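Local coordinates for protein NEDD8-conjugating enzyme UBC12 (Saccharomyces cerevisiae, PDB 3O2U) that accepts the ubiquitin-like protein Rub1 (NEDD8) from its E1 enzyme as an E2 conjugase and catalyses its covalent attachment to other proteins, chiefly the cullin Cdc53, at residues R31-K35 with P55-R60; I105-D111 with D149-A155; L172-G176 with D185-S189. All blocks are in the same frame, centred on the assembly; numbering follows the deposited sequence.

Interaction 1 (R31-K35 with P55-R60); sequences RIRLK and PDSADR. With GOL (glycerol), chain C.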
# COMPACT_ATOMS: atom_id res chain seq x y z
N ARG A 31 7.70 14.95 1.22
CA ARG A 31 8.05 14.38 2.53
C ARG A 31 7.40 15.09 3.70
O ARG A 31 7.01 14.45 4.68
CB ARG A 31 9.58 14.28 2.69
CG ARG A 31 10.13 13.29 1.70
CD ARG A 31 11.63 13.09 1.70
NE ARG A 31 11.98 12.27 0.54
CZ ARG A 31 13.06 11.51 0.44
NH1 ARG A 31 13.93 11.44 1.43
NH2 ARG A 31 13.27 10.82 -0.68
N ILE A 32 7.29 16.41 3.62
CA ILE A 32 6.56 17.18 4.63
C ILE A 32 5.10 16.75 4.71
O ILE A 32 4.53 16.64 5.79
CB ILE A 32 6.58 18.69 4.33
CG1 ILE A 32 8.00 19.25 4.50
CG2 ILE A 32 5.60 19.43 5.25
CD1 ILE A 32 8.08 20.74 4.30
N ARG A 33 4.48 16.52 3.55
CA ARG A 33 3.09 16.07 3.51
C ARG A 33 2.93 14.64 4.05
O ARG A 33 2.00 14.35 4.80
CB ARG A 33 2.55 16.18 2.07
CG ARG A 33 1.21 15.47 1.86
CD ARG A 33 0.02 16.18 2.57
NE ARG A 33 -1.04 15.18 2.70
CZ ARG A 33 -2.00 14.97 1.81
NH1 ARG A 33 -2.13 15.78 0.76
NH2 ARG A 33 -2.87 13.97 2.00
N LEU A 34 3.84 13.74 3.70
CA LEU A 34 3.79 12.41 4.28
C LEU A 34 4.00 12.43 5.82
O LEU A 34 3.32 11.71 6.55
CB LEU A 34 4.80 11.47 3.61
CG LEU A 34 4.86 10.05 4.19
CD1 LEU A 34 3.49 9.38 4.23
CD2 LEU A 34 5.86 9.19 3.42
N LYS A 35 4.93 13.25 6.31
CA LYS A 35 5.08 13.38 7.77
C LYS A 35 3.77 13.81 8.45
O LYS A 35 3.39 13.29 9.49
CB LYS A 35 6.16 14.41 8.12
CG LYS A 35 7.58 13.91 7.94
CD LYS A 35 8.56 15.06 8.14
CE LYS A 35 8.53 15.57 9.58
NZ LYS A 35 8.83 14.48 10.56
N PRO A 55 10.29 9.57 5.85
CA PRO A 55 10.30 10.82 5.08
C PRO A 55 11.29 11.84 5.67
O PRO A 55 11.54 12.89 5.08
CB PRO A 55 8.86 11.33 5.22
CG PRO A 55 8.32 10.63 6.45
CD PRO A 55 8.97 9.28 6.42
N ASP A 56 11.83 11.53 6.85
CA ASP A 56 12.78 12.42 7.53
C ASP A 56 14.18 12.47 6.92
O ASP A 56 15.03 13.21 7.41
CB ASP A 56 12.93 12.02 8.99
CG ASP A 56 11.72 12.35 9.81
OD1 ASP A 56 11.09 13.39 9.52
OD2 ASP A 56 11.41 11.59 10.75
N SER A 57 14.45 11.67 5.89
CA SER A 57 15.77 11.73 5.27
C SER A 57 15.83 12.85 4.22
O SER A 57 14.81 13.21 3.64
CB SER A 57 16.16 10.38 4.65
OG SER A 57 15.49 10.16 3.43
N ALA A 58 17.01 13.41 4.00
CA ALA A 58 17.19 14.43 2.98
C ALA A 58 17.70 13.76 1.72
O ALA A 58 17.92 14.41 0.69
CB ALA A 58 18.16 15.51 3.44
N ASP A 59 17.90 12.45 1.81
CA ASP A 59 18.38 11.66 0.69
C ASP A 59 17.28 11.45 -0.34
O ASP A 59 16.41 10.59 -0.17
CB ASP A 59 18.94 10.32 1.18
CG ASP A 59 19.61 9.53 0.07
OD1 ASP A 59 19.61 10.00 -1.09
OD2 ASP A 59 20.14 8.44 0.36
N ARG A 60 17.32 12.23 -1.41
CA ARG A 60 16.37 12.14 -2.51
C ARG A 60 16.20 10.70 -3.03
O ARG A 60 15.10 10.27 -3.37
CB ARG A 60 16.85 13.05 -3.63
CG ARG A 60 15.94 13.18 -4.83
CD ARG A 60 16.51 14.22 -5.76
NE ARG A 60 15.66 14.49 -6.91
CZ ARG A 60 14.48 15.10 -6.83
NH1 ARG A 60 14.01 15.50 -5.66
NH2 ARG A 60 13.79 15.31 -7.94
C1 GOL C . 7.91 9.11 10.61
O1 GOL C . 9.10 8.85 9.89
C2 GOL C . 8.14 10.32 11.51
O2 GOL C . 8.80 11.30 10.75
C3 GOL C . 6.82 10.87 12.04
O3 GOL C . 6.52 12.09 11.38
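The guanidinium group of Arg31 is met at its edge, near its plane, by Ser57 OG and Asp59 O, while Arg60 O comes in obliquely. Its NH1 donates to two backbone carbonyls, Ser57 O at 3.0 Å and Asp59 O at 3.1 Å. Both bonds are bent, the first to 141° at the hydrogen, and in each the nitrogen stands above the carbonyl plane rather than on a lone pair. NH2 adds a weak bond to Asp59 O, and NE is taken by a salt bridge to Glu90, so the loop carbonyls and a carboxylate together fix the rotation of the group. Arg31 reaches this place by running extended from CG to NE, its CG anti to the carbonyl carbon (chi1 -66°); on the way CB and CD brush Pro55 O, with CD at 3.4 Å.

In the ubiquitin-conjugating fold this joins helix 29-39 to the loop between strands 47-51 and 65-70 of the antiparallel sheet. The Pro55 ring is the apolar centre of the contact. Leu34 CD2 lies 4.1 Å from Pro55 CB, the two side chains crossing at about a right angle, and Lys35 CG packs 3.7 Å from Pro55 CG on the partly exposed flank.

Beyond that ring Lys35 folds back, bent at chi3 (66°) and chi4, which brings its ammonium to Asp56. The salt bridge from Lys35 NZ to Asp56 OD1 measures 2.7 Å and uses the syn lone pair of the carboxylate. A glycerol, probably from the crystallisation liquor, sits against this pair: its O2 donates to Asp56 OD2 at 2.6 Å and takes a weak bond from Lys35 NZ. The same glycerol is also hydrogen-bonded to Ser54 and Asp39.

Interaction 2 (I105-D111 with D149-A155); sequences IFHPNID and DPLNKDA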
# COMPACT_ATOMS: atom_id res chain seq x y z
N ILE A 105 -2.01 -14.22 -1.40
CA ILE A 105 -3.30 -14.46 -0.74
C ILE A 105 -4.44 -14.65 -1.75
O ILE A 105 -4.39 -14.16 -2.88
CB ILE A 105 -3.65 -13.36 0.30
CG1 ILE A 105 -3.98 -12.04 -0.38
CG2 ILE A 105 -2.50 -13.15 1.31
CD1 ILE A 105 -4.94 -11.22 0.43
N PHE A 106 -5.46 -15.37 -1.32
CA PHE A 106 -6.61 -15.67 -2.17
C PHE A 106 -7.64 -14.56 -2.01
O PHE A 106 -8.45 -14.59 -1.09
CB PHE A 106 -7.21 -17.00 -1.75
CG PHE A 106 -8.16 -17.58 -2.76
CD1 PHE A 106 -7.70 -17.98 -4.01
CD2 PHE A 106 -9.49 -17.77 -2.44
CE1 PHE A 106 -8.56 -18.53 -4.93
CE2 PHE A 106 -10.37 -18.32 -3.36
CZ PHE A 106 -9.90 -18.70 -4.60
N HIS A 107 -7.60 -13.57 -2.89
CA HIS A 107 -8.50 -12.43 -2.80
C HIS A 107 -8.78 -11.90 -4.20
O HIS A 107 -7.86 -11.76 -5.01
CB HIS A 107 -7.87 -11.34 -1.93
CG HIS A 107 -8.79 -10.19 -1.66
ND1 HIS A 107 -9.36 -9.96 -0.43
CD2 HIS A 107 -9.24 -9.21 -2.48
CE1 HIS A 107 -10.12 -8.88 -0.49
NE2 HIS A 107 -10.07 -8.41 -1.73
N PRO A 108 -10.05 -11.62 -4.51
CA PRO A 108 -10.40 -11.21 -5.88
C PRO A 108 -9.64 -9.97 -6.33
O PRO A 108 -9.36 -9.83 -7.52
CB PRO A 108 -11.90 -10.91 -5.79
CG PRO A 108 -12.23 -10.85 -4.34
CD PRO A 108 -11.22 -11.67 -3.62
N ASN A 109 -9.27 -9.09 -5.39
CA ASN A 109 -8.73 -7.79 -5.77
C ASN A 109 -7.19 -7.69 -5.69
O ASN A 109 -6.62 -6.62 -5.90
CB ASN A 109 -9.44 -6.69 -4.98
CG ASN A 109 -10.96 -6.84 -4.99
OD1 ASN A 109 -11.62 -6.87 -3.94
ND2 ASN A 109 -11.53 -6.95 -6.19
N ILE A 110 -6.53 -8.82 -5.44
CA ILE A 110 -5.06 -8.86 -5.35
C ILE A 110 -4.53 -10.00 -6.21
O ILE A 110 -5.02 -11.12 -6.12
CB ILE A 110 -4.60 -9.04 -3.88
CG1 ILE A 110 -5.30 -8.01 -3.00
CG2 ILE A 110 -3.06 -8.92 -3.77
CD1 ILE A 110 -5.15 -8.24 -1.52
N ASP A 111 -3.56 -9.72 -7.08
CA ASP A 111 -3.02 -10.77 -7.94
C ASP A 111 -1.80 -11.45 -7.32
O ASP A 111 -1.33 -11.06 -6.26
CB ASP A 111 -2.74 -10.27 -9.37
CG ASP A 111 -1.59 -9.29 -9.44
OD1 ASP A 111 -0.75 -9.27 -8.52
OD2 ASP A 111 -1.53 -8.54 -10.45
N ASP A 149 -13.65 -6.39 -9.43
CA ASP A 149 -12.32 -5.97 -9.89
C ASP A 149 -11.37 -7.16 -9.81
O ASP A 149 -10.43 -7.15 -9.02
CB ASP A 149 -11.79 -4.83 -9.04
CG ASP A 149 -12.56 -3.55 -9.25
OD1 ASP A 149 -12.09 -2.71 -10.04
OD2 ASP A 149 -13.64 -3.40 -8.63
N PRO A 150 -11.62 -8.18 -10.64
CA PRO A 150 -11.02 -9.50 -10.44
C PRO A 150 -9.59 -9.58 -10.96
O PRO A 150 -9.38 -9.85 -12.14
CB PRO A 150 -11.92 -10.43 -11.28
CG PRO A 150 -13.04 -9.56 -11.84
CD PRO A 150 -12.51 -8.16 -11.81
N LEU A 151 -8.61 -9.34 -10.09
CA LEU A 151 -7.22 -9.58 -10.45
C LEU A 151 -6.94 -11.07 -10.32
O LEU A 151 -6.05 -11.62 -10.97
CB LEU A 151 -6.27 -8.80 -9.54
CG LEU A 151 -6.23 -7.28 -9.70
CD1 LEU A 151 -4.98 -6.72 -9.03
CD2 LEU A 151 -6.25 -6.89 -11.16
N ASN A 152 -7.71 -11.71 -9.45
CA ASN A 152 -7.58 -13.14 -9.21
C ASN A 152 -8.91 -13.78 -9.54
O ASN A 152 -9.86 -13.70 -8.75
CB ASN A 152 -7.21 -13.40 -7.76
CG ASN A 152 -7.09 -14.89 -7.45
OD1 ASN A 152 -7.81 -15.72 -8.00
ND2 ASN A 152 -6.17 -15.22 -6.56
N LYS A 153 -8.99 -14.39 -10.71
CA LYS A 153 -10.26 -14.88 -11.23
C LYS A 153 -10.81 -16.04 -10.42
O LYS A 153 -12.02 -16.16 -10.27
CB LYS A 153 -10.12 -15.28 -12.71
CG LYS A 153 -9.96 -14.09 -13.64
CD LYS A 153 -9.41 -14.52 -15.00
CE LYS A 153 -10.23 -15.65 -15.60
NZ LYS A 153 -9.65 -16.15 -16.88
N ASP A 154 -9.94 -16.89 -9.89
CA ASP A 154 -10.39 -18.01 -9.07
C ASP A 154 -11.14 -17.53 -7.82
O ASP A 154 -12.19 -18.08 -7.47
CB ASP A 154 -9.22 -18.90 -8.66
CG ASP A 154 -8.58 -19.60 -9.84
OD1 ASP A 154 -9.25 -19.72 -10.89
OD2 ASP A 154 -7.42 -20.05 -9.70
N ALA A 155 -10.58 -16.53 -7.14
CA ALA A 155 -11.24 -15.96 -5.97
C ALA A 155 -12.54 -15.26 -6.35
O ALA A 155 -13.54 -15.41 -5.67
CB ALA A 155 -10.31 -14.98 -5.22
O HOH W 1 -4.23 -13.46 -5.50
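In the ubiquitin-conjugating fold, the turn from His107 to Ile110 is tied to the segment leading into helix 153-160, where Pro108 O accepts from both Leu151 N (2.7 Å) and Asn152 N (3.2 Å). The first donor lies nearly along the C=O axis, the second above the carbonyl plane. His107-Pro108-Asn109 is the HPN motif of ubiquitin-conjugating enzymes, here in a type I beta turn. Asn109 ND2 donates to Asp149 O at 3.0 Å, with the acceptor in its amide plane, and also to Asn146 O; Asn109 OD1 receives His107 NE2, so both ends of the amide are held. The nearest side-chain atoms of Asp149 and Cys117, the predicted thioester-forming residue, are about 3 Å apart.

Asn152 is the N-cap of helix 153-160: with CG anti to its backbone N (chi1 179°), its OD1 takes Ala155 N in a nearly straight bond. Its ND2 donates a hydrogen bond to a water that also lies close to Ile105 O and Ile110 O. Ala155 CB sits over the centre of one Phe106 ring face in a CH-pi contact, 3.7 Å from the centroid, and Ala155 CB also lies 3.8 Å from Pro108 CD.

Interaction 3 (L172-G176 with D185-S189); sequences LTMSG and DNIVS
Met174 and Ile187 join the end of helix 163-174 to the C-terminal end of the chain. The helix closes in a Schellman motif: Gly176, at positive phi, is its C' residue, with Gly176 N bonded to Thr173 O and Gly177 N to Leu172 O. The tightly packed side is the one with Met174. Its carbonyl takes Ile187 N at 2.8 Å, with an N-H...O angle of 157° and the donor tilted 18° from the carbonyl plane, and Asn186 CA adds a CA-H...O contact to the same oxygen. Beside that bond Met174 SD lies 3.9 Å from Ile187 CD1, the chains crossing obliquely, while Val188 CG1 comes across Met174 CB at about a right angle. The bend at chi3 (-46°) carries Met174 CE back to 4.1 Å from Val188 CG1. Tyr77 also touches this methionine.

The other side is looser. Ser175 and Asn186 are exposed, and the amide of Asn186 merely lies alongside the Ser175 carbonyl at a poor angle for bonding. That amide instead turns toward its own backbone: Asn186 OD1 accepts a weak bond from Val188 N at 3.3 Å.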
# COMPACT_ATOMS: atom_id res chain seq x y z
N LEU A 172 -8.49 -22.32 3.88
CA LEU A 172 -7.45 -23.23 3.38
C LEU A 172 -6.21 -22.47 2.91
O LEU A 172 -5.08 -22.81 3.28
CB LEU A 172 -7.98 -24.05 2.20
CG LEU A 172 -6.95 -24.80 1.34
CD1 LEU A 172 -6.26 -25.89 2.13
CD2 LEU A 172 -7.64 -25.41 0.11
N THR A 173 -6.41 -21.47 2.06
CA THR A 173 -5.29 -20.72 1.50
C THR A 173 -4.49 -19.94 2.55
O THR A 173 -3.26 -19.88 2.47
CB THR A 173 -5.77 -19.79 0.38
OG1 THR A 173 -6.80 -18.92 0.87
CG2 THR A 173 -6.33 -20.62 -0.77
N MET A 174 -5.19 -19.35 3.52
CA MET A 174 -4.55 -18.63 4.63
C MET A 174 -3.71 -19.55 5.51
O MET A 174 -2.81 -19.08 6.19
CB MET A 174 -5.57 -17.91 5.53
CG MET A 174 -6.31 -16.75 4.88
SD MET A 174 -6.92 -15.53 6.06
CE MET A 174 -7.66 -16.55 7.31
N SER A 175 -4.01 -20.85 5.48
CA SER A 175 -3.23 -21.84 6.22
C SER A 175 -2.12 -22.42 5.35
O SER A 175 -1.51 -23.43 5.72
CB SER A 175 -4.12 -22.99 6.70
OG SER A 175 -5.02 -22.56 7.71
N GLY A 176 -1.90 -21.82 4.19
CA GLY A 176 -0.85 -22.27 3.30
C GLY A 176 -1.26 -23.31 2.28
O GLY A 176 -0.41 -23.89 1.61
N ASP A 185 0.35 -18.42 0.85
CA ASP A 185 1.14 -18.35 2.08
C ASP A 185 0.32 -18.62 3.34
O ASP A 185 -0.85 -18.29 3.41
CB ASP A 185 1.80 -16.98 2.21
CG ASP A 185 2.90 -16.77 1.19
OD1 ASP A 185 3.52 -17.76 0.75
OD2 ASP A 185 3.14 -15.60 0.84
N ASN A 186 0.97 -19.22 4.33
CA ASN A 186 0.41 -19.37 5.66
C ASN A 186 0.48 -18.04 6.39
O ASN A 186 1.58 -17.58 6.74
CB ASN A 186 1.18 -20.44 6.43
CG ASN A 186 0.58 -20.74 7.79
OD1 ASN A 186 0.16 -19.83 8.51
ND2 ASN A 186 0.54 -22.01 8.15
N ILE A 187 -0.66 -17.39 6.60
CA ILE A 187 -0.67 -16.09 7.26
C ILE A 187 -1.43 -16.07 8.60
O ILE A 187 -1.66 -15.00 9.15
CB ILE A 187 -1.24 -14.97 6.33
CG1 ILE A 187 -2.72 -15.24 6.00
CG2 ILE A 187 -0.43 -14.84 5.05
CD1 ILE A 187 -3.37 -14.11 5.19
N VAL A 188 -1.80 -17.24 9.12
CA VAL A 188 -2.63 -17.30 10.33
C VAL A 188 -1.89 -17.20 11.67
O VAL A 188 -2.51 -16.96 12.69
CB VAL A 188 -3.54 -18.53 10.33
CG1 VAL A 188 -4.59 -18.40 9.25
CG2 VAL A 188 -2.73 -19.80 10.12
N SER A 189 -0.57 -17.37 11.70
CA SER A 189 0.15 -17.19 12.97
C SER A 189 -0.01 -15.74 13.49
O SER A 189 0.02 -14.79 12.70
CB SER A 189 1.63 -17.57 12.82
OG SER A 189 1.77 -18.90 12.35

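Overall arrangement
The three contacts follow one another along the chain without overlap. Interaction 1 lies at one end of the E2 domain, where helix 29-39 meets the loop joining the first two strands of the four-stranded sheet. Interactions 2 and 3 lie together on the opposite side of the chain's centre, their centres about 33 and 35 Å from that of interaction 1. These two are about 16 Å apart between centres and touch: Phe106 CB packs 3.3 Å from Thr173 OG1. Consecutive helices 153-160 and 163-174 link them, so interaction 2, next to the predicted active-site Cys117, packs directly against interaction 3, whereas interaction 1 is far from it.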